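Local coordinates for uncharacterized protein SP1917 (Streptococcus pneumoniae, PDB 3C9P) that is of unknown function but belongs to the bacterial DUF2200 family and folds as a small, mostly helical single-chain protein, at residues V16-I21 with A51-D56. Numbering follows the deposited sequence. Where two conformers were deposited one is given.
Sequences VYLALI and ACLDRD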
ATOM      1  N   VAL A  16       4.454   9.177   5.876  1.00 11.62           N
ATOM      2  CA  VAL A  16       4.796   7.925   5.178  1.00 11.46           C
ATOM      3  C   VAL A  16       4.017   7.783   3.851  1.00 11.60           C
ATOM      4  O   VAL A  16       4.602   7.434   2.810  1.00  9.57           O
ATOM      5  CB  VAL A  16       4.604   6.667   6.091  1.00 11.55           C
ATOM      6  CG1 VAL A  16       4.960   5.370   5.307  1.00 10.85           C
ATOM      7  CG2 VAL A  16       5.515   6.788   7.361  1.00 11.05           C
ATOM      8  N   TYR A  17       2.702   8.022   3.900  1.00 10.90           N
ATOM      9  CA  TYR A  17       1.858   7.881   2.727  1.00 11.85           C
ATOM     10  C   TYR A  17       2.198   8.910   1.655  1.00 11.70           C
ATOM     11  O   TYR A  17       2.242   8.586   0.435  1.00 12.34           O
ATOM     12  CB  TYR A  17       0.369   7.958   3.140  1.00 11.96           C
ATOM     13  CG  TYR A  17      -0.584   7.662   2.020  1.00 13.15           C
ATOM     14  CD1 TYR A  17      -0.744   6.348   1.540  1.00 13.21           C
ATOM     15  CD2 TYR A  17      -1.337   8.683   1.440  1.00 13.88           C
ATOM     16  CE1 TYR A  17      -1.618   6.070   0.496  1.00 13.96           C
ATOM     17  CE2 TYR A  17      -2.234   8.413   0.395  1.00 14.09           C
ATOM     18  CZ  TYR A  17      -2.352   7.104  -0.067  1.00 13.56           C
ATOM     19  OH  TYR A  17      -3.218   6.832  -1.080  1.00 13.00           O
ATOM     20  N   LEU A  18       2.459  10.147   2.082  1.00 11.73           N
ATOM     21  CA  LEU A  18       2.885  11.187   1.132  1.00 12.18           C
ATOM     22  C   LEU A  18       4.236  10.890   0.457  1.00 12.58           C
ATOM     23  O   LEU A  18       4.455  11.230  -0.716  1.00 12.78           O
ATOM     24  CB  LEU A  18       2.867  12.581   1.769  1.00 11.67           C
ATOM     25  CG  LEU A  18       1.470  13.093   2.168  1.00 11.97           C
ATOM     26  CD1 LEU A  18       1.633  14.338   3.032  1.00 14.13           C
ATOM     27  CD2 LEU A  18       0.650  13.388   0.962  1.00 12.23           C
ATOM     28  N   ALA A  19       5.130  10.218   1.174  1.00 13.19           N
ATOM     29  CA  ALA A  19       6.371   9.739   0.546  1.00 13.71           C
ATOM     30  C   ALA A  19       6.129   8.679  -0.535  1.00 14.33           C
ATOM     31  O   ALA A  19       6.849   8.658  -1.532  1.00 14.25           O
ATOM     32  CB  ALA A  19       7.347   9.208   1.622  1.00 14.94           C
ATOM     33  N   LEU A  20       5.148   7.785  -0.335  1.00 14.80           N
ATOM     34  CA  LEU A  20       4.741   6.824  -1.388  1.00 15.95           C
ATOM     35  C   LEU A  20       4.295   7.568  -2.648  1.00 16.24           C
ATOM     36  O   LEU A  20       4.733   7.275  -3.769  1.00 15.96           O
ATOM     37  CB  LEU A  20       3.565   5.936  -0.930  1.00 16.53           C
ATOM     38  CG  LEU A  20       3.661   4.811   0.100  1.00 17.02           C
ATOM     39  CD1 LEU A  20       2.297   4.159   0.234  1.00 17.54           C
ATOM     40  CD2 LEU A  20       4.716   3.778  -0.266  1.00 19.01           C
ATOM     41  N   ILE A  21       3.420   8.547  -2.448  1.00 15.99           N
ATOM     42  CA  ILE A  21       2.943   9.399  -3.543  1.00 16.52           C
ATOM     43  C   ILE A  21       4.095  10.111  -4.250  1.00 15.87           C
ATOM     44  O   ILE A  21       4.142  10.154  -5.481  1.00 16.03           O
ATOM     45  CB  ILE A  21       1.884  10.405  -3.043  1.00 16.28           C
ATOM     46  CG1 ILE A  21       0.584   9.647  -2.728  1.00 18.01           C
ATOM     47  CG2 ILE A  21       1.623  11.510  -4.109  1.00 17.57           C
ATOM     48  CD1 ILE A  21      -0.357  10.378  -1.873  1.00 17.39           C
ATOM     49  N   ALA A  51      -8.856  11.511   4.437  1.00 16.11           N
ATOM     50  CA  ALA A  51      -9.190  12.066   5.759  1.00 16.18           C
ATOM     51  C   ALA A  51      -8.048  11.809   6.756  1.00 16.42           C
ATOM     52  O   ALA A  51      -7.740  12.670   7.596  1.00 15.33           O
ATOM     53  CB  ALA A  51     -10.536  11.497   6.276  1.00 16.60           C
ATOM     54  N   CYS A  52      -7.392  10.647   6.627  1.00 16.55           N
ATOM     55  CA  CYS A  52      -6.282  10.272   7.512  1.00 17.52           C
ATOM     56  C   CYS A  52      -5.056  11.182   7.393  1.00 17.36           C
ATOM     57  O   CYS A  52      -4.222  11.223   8.298  1.00 16.56           O
ATOM     58  CB  CYS A  52      -5.849   8.825   7.274  1.00 17.68           C
ATOM     59  SG  CYS A  52      -7.075   7.589   7.785  1.00 22.44           S
ATOM     60  N   LEU A  53      -4.940  11.896   6.276  1.00 17.05           N
ATOM     61  CA  LEU A  53      -3.872  12.870   6.115  1.00 17.25           C
ATOM     62  C   LEU A  53      -3.999  13.997   7.137  1.00 17.87           C
ATOM     63  O   LEU A  53      -3.008  14.653   7.460  1.00 17.81           O
ATOM     64  CB  LEU A  53      -3.873  13.463   4.699  1.00 16.49           C
ATOM     65  CG  LEU A  53      -3.540  12.485   3.572  1.00 16.78           C
ATOM     66  CD1 LEU A  53      -3.654  13.213   2.243  1.00 13.54           C
ATOM     67  CD2 LEU A  53      -2.137  11.876   3.809  1.00 12.52           C
ATOM     68  N   ASP A  54      -5.214  14.249   7.625  1.00 17.90           N
ATOM     69  CA  ASP A  54      -5.417  15.338   8.609  1.00 19.26           C
ATOM     70  C   ASP A  54      -5.530  14.802  10.044  1.00 20.40           C
ATOM     71  O   ASP A  54      -6.001  15.494  10.953  1.00 21.50           O
ATOM     72  CB  ASP A  54      -6.649  16.169   8.235  1.00 19.71           C
ATOM     73  CG  ASP A  54      -6.760  17.447   9.060  1.00 20.45           C
ATOM     74  OD1 ASP A  54      -5.750  18.158   9.208  1.00 21.94           O
ATOM     75  OD2 ASP A  54      -7.861  17.737   9.560  1.00 22.54           O
ATOM     76  N   ARG A  55      -5.086  13.564  10.243  1.00 20.45           N
ATOM     77  CA  ARG A  55      -5.078  12.931  11.553  1.00 21.91           C
ATOM     78  C   ARG A  55      -3.643  12.557  11.935  1.00 20.61           C
ATOM     79  O   ARG A  55      -2.758  12.474  11.068  1.00 20.07           O
ATOM     80  CB  ARG A  55      -6.010  11.709  11.551  1.00 21.60           C
ATOM     81  CG  ARG A  55      -7.493  12.100  11.458  1.00 24.39           C
ATOM     82  CD  ARG A  55      -8.467  10.910  11.491  1.00 26.83           C
ATOM     83  NE  ARG A  55      -8.899  10.531  12.850  1.00 35.44           N
ATOM     84  CZ  ARG A  55      -8.704   9.332  13.408  1.00 39.65           C
ATOM     85  NH1 ARG A  55      -8.082   8.357  12.734  1.00 41.43           N
ATOM     86  NH2 ARG A  55      -9.137   9.095  14.646  1.00 40.68           N
ATOM     87  N   ASP A  56      -3.415  12.360  13.228  1.00 20.24           N
ATOM     88  CA  ASP A  56      -2.054  12.012  13.660  0.50 20.18           C
ATOM     89  C   ASP A  56      -1.861  10.508  13.823  1.00 20.15           C
ATOM     90  O   ASP A  56      -0.871  10.038  14.409  1.00 21.53           O
ATOM     91  CB  ASP A  56      -1.630  12.804  14.894  0.50 20.31           C
ATOM     92  CG  ASP A  56      -1.224  14.222  14.553  0.50 21.47           C
ATOM     93  OD1 ASP A  56      -0.226  14.414  13.790  0.50 23.06           O
ATOM     94  OD2 ASP A  56      -1.901  15.143  15.056  0.50 23.23           O
TER
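Y17 is the first residue of helix 13-26 within V16-I21 to meet the other segment, and it does so through one side of its ring: CD2 lies 4.1 Å from CD2 of L53. The methyl approaches the ring at a slant, and the two side chains cross at about a right angle. With CG anti to the backbone N (chi1 -173°), the ring is directed toward helix 31-42, where V34 and T38 pack on it and the OH of the buried Y17 is hydrogen-bonded to ND1 of H35. That bond ties the OH to helix 31-42 and would limit movement of the ring.

Between the two segments the chain runs mainly through helices. The nearest CA atoms, those of Y17 and L53, are 8.3 Å apart, and side chains alone bridge the space. The packing thus joins helix 13-26 to residues 51-56, where the chain turns away in a type I beta turn from C52 to R55, marked by a 3.2 Å bond from R55 N to C52 O. Only 111 Å² is buried in total between the two segments, most of it on L53.

L18, one residue further on, touches the same methyl from a more exposed position: its CG is 4.1 Å from CD2 of L53. One branch of L53 therefore reaches two consecutive residues of the helix. F13 and A14, a turn earlier, also touch L53, extending its apolar footing along helix 13-26.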